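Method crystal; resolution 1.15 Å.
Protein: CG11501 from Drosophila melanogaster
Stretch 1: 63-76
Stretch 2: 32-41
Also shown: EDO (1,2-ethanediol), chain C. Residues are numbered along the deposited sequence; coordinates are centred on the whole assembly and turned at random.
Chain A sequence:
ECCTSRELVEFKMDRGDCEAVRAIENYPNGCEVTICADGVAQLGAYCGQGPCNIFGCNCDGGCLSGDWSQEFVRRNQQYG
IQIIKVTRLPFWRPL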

# COMPACT_ATOMS: atom_id res chain seq x y z
N CYS A 63 7.53 -10.18 6.53
CA CYS A 63 6.70 -9.16 5.94
C CYS A 63 6.75 -9.21 4.44
O CYS A 63 7.74 -9.63 3.81
CB CYS A 63 7.09 -7.77 6.41
SG CYS A 63 7.26 -7.57 8.19
N LEU A 64 5.68 -8.76 3.81
CA LEU A 64 5.72 -8.47 2.38
C LEU A 64 6.87 -7.53 2.09
O LEU A 64 7.17 -6.65 2.89
CB LEU A 64 4.39 -7.91 1.90
CG LEU A 64 3.25 -8.94 1.95
CD1 LEU A 64 1.90 -8.24 1.89
CD2 LEU A 64 3.37 -9.96 0.82
N SER A 65 7.56 -7.74 0.97
CA SER A 65 8.78 -7.00 0.66
C SER A 65 8.66 -6.23 -0.63
O SER A 65 7.93 -6.59 -1.53
CB SER A 65 9.97 -7.98 0.58
OG SER A 65 9.79 -8.90 -0.50
N GLY A 66 9.47 -5.18 -0.73
CA GLY A 66 9.55 -4.37 -1.92
C GLY A 66 9.83 -2.93 -1.60
O GLY A 66 10.21 -2.59 -0.48
N ASP A 67 9.61 -2.04 -2.56
CA ASP A 67 9.95 -0.63 -2.40
C ASP A 67 8.74 0.30 -2.35
O ASP A 67 8.82 1.46 -2.76
CB ASP A 67 11.12 -0.21 -3.24
CG ASP A 67 10.85 -0.29 -4.66
OD1 ASP A 67 10.04 -1.14 -5.14
OD2 ASP A 67 11.56 0.40 -5.47
N TRP A 68 7.66 -0.18 -1.75
CA TRP A 68 6.64 0.72 -1.21
C TRP A 68 5.92 1.48 -2.33
O TRP A 68 5.55 0.87 -3.34
CB TRP A 68 7.23 1.63 -0.10
CG TRP A 68 7.60 0.85 1.12
CD1 TRP A 68 8.86 0.47 1.54
CD2 TRP A 68 6.69 0.39 2.11
NE1 TRP A 68 8.74 -0.21 2.73
CE2 TRP A 68 7.42 -0.28 3.09
CE3 TRP A 68 5.30 0.45 2.22
CZ2 TRP A 68 6.81 -0.86 4.20
CZ3 TRP A 68 4.69 -0.15 3.31
CH2 TRP A 68 5.44 -0.81 4.26
N SER A 69 5.71 2.78 -2.18
CA SER A 69 4.97 3.54 -3.17
C SER A 69 5.62 3.45 -4.55
O SER A 69 4.93 3.52 -5.57
CB SER A 69 4.78 4.98 -2.74
OG SER A 69 6.04 5.63 -2.50
N GLN A 70 6.95 3.35 -4.59
CA GLN A 70 7.68 3.24 -5.86
C GLN A 70 7.29 1.97 -6.59
O GLN A 70 7.10 1.97 -7.81
CB GLN A 70 9.19 3.29 -5.50
CG GLN A 70 10.10 3.41 -6.70
CD GLN A 70 11.52 3.70 -6.28
OE1 GLN A 70 11.81 3.92 -5.11
NE2 GLN A 70 12.43 3.82 -7.23
N GLU A 71 7.11 0.89 -5.84
CA GLU A 71 6.63 -0.39 -6.40
C GLU A 71 5.15 -0.34 -6.81
O GLU A 71 4.77 -0.94 -7.80
CB GLU A 71 6.89 -1.52 -5.44
CG GLU A 71 6.61 -2.86 -6.03
CD GLU A 71 7.29 -4.00 -5.35
OE1 GLU A 71 8.15 -3.79 -4.49
OE2 GLU A 71 6.94 -5.17 -5.69
N PHE A 72 4.33 0.39 -6.05
CA PHE A 72 2.93 0.60 -6.43
C PHE A 72 2.85 1.26 -7.81
O PHE A 72 2.08 0.84 -8.67
CB PHE A 72 2.22 1.48 -5.38
CG PHE A 72 0.79 1.76 -5.71
CD1 PHE A 72 -0.15 0.78 -5.56
CD2 PHE A 72 0.39 3.00 -6.18
CE1 PHE A 72 -1.50 1.04 -5.88
CE2 PHE A 72 -0.94 3.23 -6.52
CZ PHE A 72 -1.86 2.25 -6.36
N VAL A 73 3.69 2.27 -8.05
CA VAL A 73 3.75 2.90 -9.36
C VAL A 73 4.25 1.91 -10.41
O VAL A 73 3.69 1.78 -11.48
CB VAL A 73 4.63 4.17 -9.34
CG1 VAL A 73 4.74 4.78 -10.73
CG2 VAL A 73 4.05 5.18 -8.36
N ARG A 74 5.34 1.20 -10.07
CA ARG A 74 5.99 0.29 -11.04
C ARG A 74 5.03 -0.79 -11.49
O ARG A 74 4.90 -1.04 -12.69
CB ARG A 74 7.21 -0.33 -10.40
CG ARG A 74 8.12 -1.02 -11.41
CD ARG A 74 9.30 -1.72 -10.77
NE ARG A 74 10.13 -0.80 -10.01
CZ ARG A 74 10.25 -0.75 -8.71
NH1 ARG A 74 9.69 -1.66 -7.89
NH2 ARG A 74 10.98 0.21 -8.17
N ARG A 75 4.39 -1.47 -10.56
CA ARG A 75 3.56 -2.61 -10.93
C ARG A 75 2.28 -2.20 -11.65
O ARG A 75 1.65 -3.02 -12.30
CB ARG A 75 3.36 -3.53 -9.77
CG ARG A 75 2.48 -3.05 -8.75
CD ARG A 75 2.64 -4.00 -7.48
NE ARG A 75 2.28 -5.37 -7.78
CZ ARG A 75 2.86 -6.47 -7.22
NH1 ARG A 75 3.83 -6.41 -6.30
NH2 ARG A 75 2.46 -7.63 -7.62
N ASN A 76 1.91 -0.94 -11.55
CA ASN A 76 0.73 -0.41 -12.20
C ASN A 76 1.08 0.53 -13.35
O ASN A 76 0.33 1.45 -13.68
CB ASN A 76 -0.11 0.29 -11.14
CG ASN A 76 -0.68 -0.69 -10.16
OD1 ASN A 76 -0.46 -0.58 -8.91
ND2 ASN A 76 -1.39 -1.66 -10.64
C1 EDO C . 6.77 8.87 -5.66
O1 EDO C . 6.90 9.59 -4.51
C2 EDO C . 6.21 7.47 -5.34
O2 EDO C . 7.05 6.74 -4.61
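Stretch 2 (32-41) EVTICADGVA

A tight turn can pack against a helix through its backbone as much as through its side chains, and the contact between residues 32-41 and 63-76 of CG11501 illustrates the point. The second stretch enters as an extended strand, residues 32-35, and then folds into a type I beta turn from Cys36 to Gly39, closed by Gly39 N donating to Cys36 O at 3.0 Å. The strand does not run alongside the helix of residues 69-75: the two N-to-C directions make an angle of 116°, and the axes come no closer than 10.2 Å. It is the turn that draws near, with the CA atoms of Gly39 and Phe72 3.9 Å apart and those of Ala37 and Trp68 4.3 Å apart.

Ala37, which has the largest area covered, is held on both sides, through its own N and its own O. Its carbonyl accepts a nearly straight hydrogen bond from the helix N-cap residue, Trp68 N to Ala37 O at 2.9 Å, while a water bridges Ala37 N and Leu64 O, 2.9 Å from each. Between these anchors the methyl group lies over the face of the indole, Ala37 CB being 3.8 Å from the centroid of the six-membered ring. The edge of the same ring meets the end of the strand, where Trp68 CZ3 is 3.6 Å from Ile35 O.

Asp38, next in the turn, also engages through its backbone. Arg75 NH1 donates to Asp38 O at 2.9 Å, and one face of its guanidinium lies over Val40, with Arg75 CZ 3.5 Å from Val40 CG2. Arg75 NH1 also forms a salt bridge with Glu71 OE2 at 3.4 Å. On the loop before the helix, Ser65 O receives a CA-H...O contact from Asp38 CA at 3.3 Å. The aspartate side chain accepts a hydrogen bond within its own stretch, Val40 N to Asp38 OD1 at 3.3 Å, while Asp38 OD2 lies 3.7 Å from Leu64 CD2.

Gly39 makes the close approach to the helix possible. Its phi of 71° favours glycine, and a CB there would lie only 2.5 Å from Phe72 N. Without one, Gly39 O reaches the edge of the phenyl ring, 3.2 Å from Phe72 CD1. That ring then carries the contact back to the strand: Val33 CG1 sits over one face, 4.0 Å from Phe72 CZ, and Ile35 CG2 is 4.0 Å from Phe72 CD1. Phe72, like Trp68, thus touches both turn and strand.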

# COMPACT_ATOMS: atom_id res chain seq x y z
N GLU A 32 -7.22 6.85 -3.13
CA GLU A 32 -6.40 6.58 -1.96
C GLU A 32 -6.30 5.09 -1.73
O GLU A 32 -7.24 4.34 -1.99
CB GLU A 32 -6.96 7.28 -0.74
CG GLU A 32 -8.23 6.85 -0.31
CD GLU A 32 -8.80 7.64 0.91
OE1 GLU A 32 -8.63 8.89 0.94
OE2 GLU A 32 -9.40 7.01 1.86
N VAL A 33 -5.15 4.67 -1.24
CA VAL A 33 -4.92 3.26 -0.97
C VAL A 33 -3.93 3.15 0.20
O VAL A 33 -3.06 4.00 0.38
CB VAL A 33 -4.37 2.56 -2.24
CG1 VAL A 33 -2.98 3.07 -2.65
CG2 VAL A 33 -4.39 1.02 -2.09
N THR A 34 -4.03 2.05 0.95
CA THR A 34 -3.07 1.71 1.99
C THR A 34 -2.34 0.48 1.49
O THR A 34 -2.99 -0.54 1.22
CB THR A 34 -3.77 1.42 3.32
OG1 THR A 34 -4.50 2.58 3.71
CG2 THR A 34 -2.80 1.10 4.40
N ILE A 35 -1.01 0.56 1.38
CA ILE A 35 -0.20 -0.50 0.81
C ILE A 35 0.80 -1.04 1.81
O ILE A 35 1.19 -0.40 2.77
CB ILE A 35 0.56 0.01 -0.45
CG1 ILE A 35 1.54 1.14 -0.12
CG2 ILE A 35 -0.41 0.37 -1.56
CD1 ILE A 35 2.53 1.47 -1.23
N CYS A 36 1.25 -2.26 1.51
CA CYS A 36 2.41 -2.87 2.12
C CYS A 36 3.64 -2.63 1.24
O CYS A 36 3.56 -1.96 0.20
CB CYS A 36 2.16 -4.37 2.35
SG CYS A 36 0.72 -4.72 3.40
N ALA A 37 4.78 -3.16 1.66
CA ALA A 37 6.04 -2.90 0.94
C ALA A 37 6.08 -3.41 -0.48
O ALA A 37 6.86 -2.91 -1.27
CB ALA A 37 7.23 -3.46 1.73
N ASP A 38 5.24 -4.39 -0.78
CA ASP A 38 5.12 -4.92 -2.14
C ASP A 38 4.34 -4.02 -3.08
O ASP A 38 4.16 -4.36 -4.25
CB ASP A 38 4.55 -6.34 -2.12
CG ASP A 38 3.12 -6.43 -1.62
OD1 ASP A 38 2.57 -5.46 -1.03
OD2 ASP A 38 2.54 -7.55 -1.82
N GLY A 39 3.87 -2.87 -2.62
CA GLY A 39 3.16 -1.97 -3.50
C GLY A 39 1.79 -2.47 -3.90
O GLY A 39 1.27 -2.03 -4.94
N VAL A 40 1.22 -3.32 -3.09
CA VAL A 40 -0.15 -3.81 -3.25
C VAL A 40 -0.96 -3.37 -2.05
O VAL A 40 -0.46 -3.31 -0.93
CB VAL A 40 -0.16 -5.36 -3.42
CG1 VAL A 40 -1.59 -5.89 -3.52
CG2 VAL A 40 0.70 -5.80 -4.61
N ALA A 41 -2.23 -3.08 -2.30
CA ALA A 41 -3.14 -2.75 -1.20
C ALA A 41 -3.00 -3.81 -0.09
O ALA A 41 -2.88 -5.01 -0.36
CB ALA A 41 -4.57 -2.67 -1.69
O HOH W 1 5.23 -4.78 4.04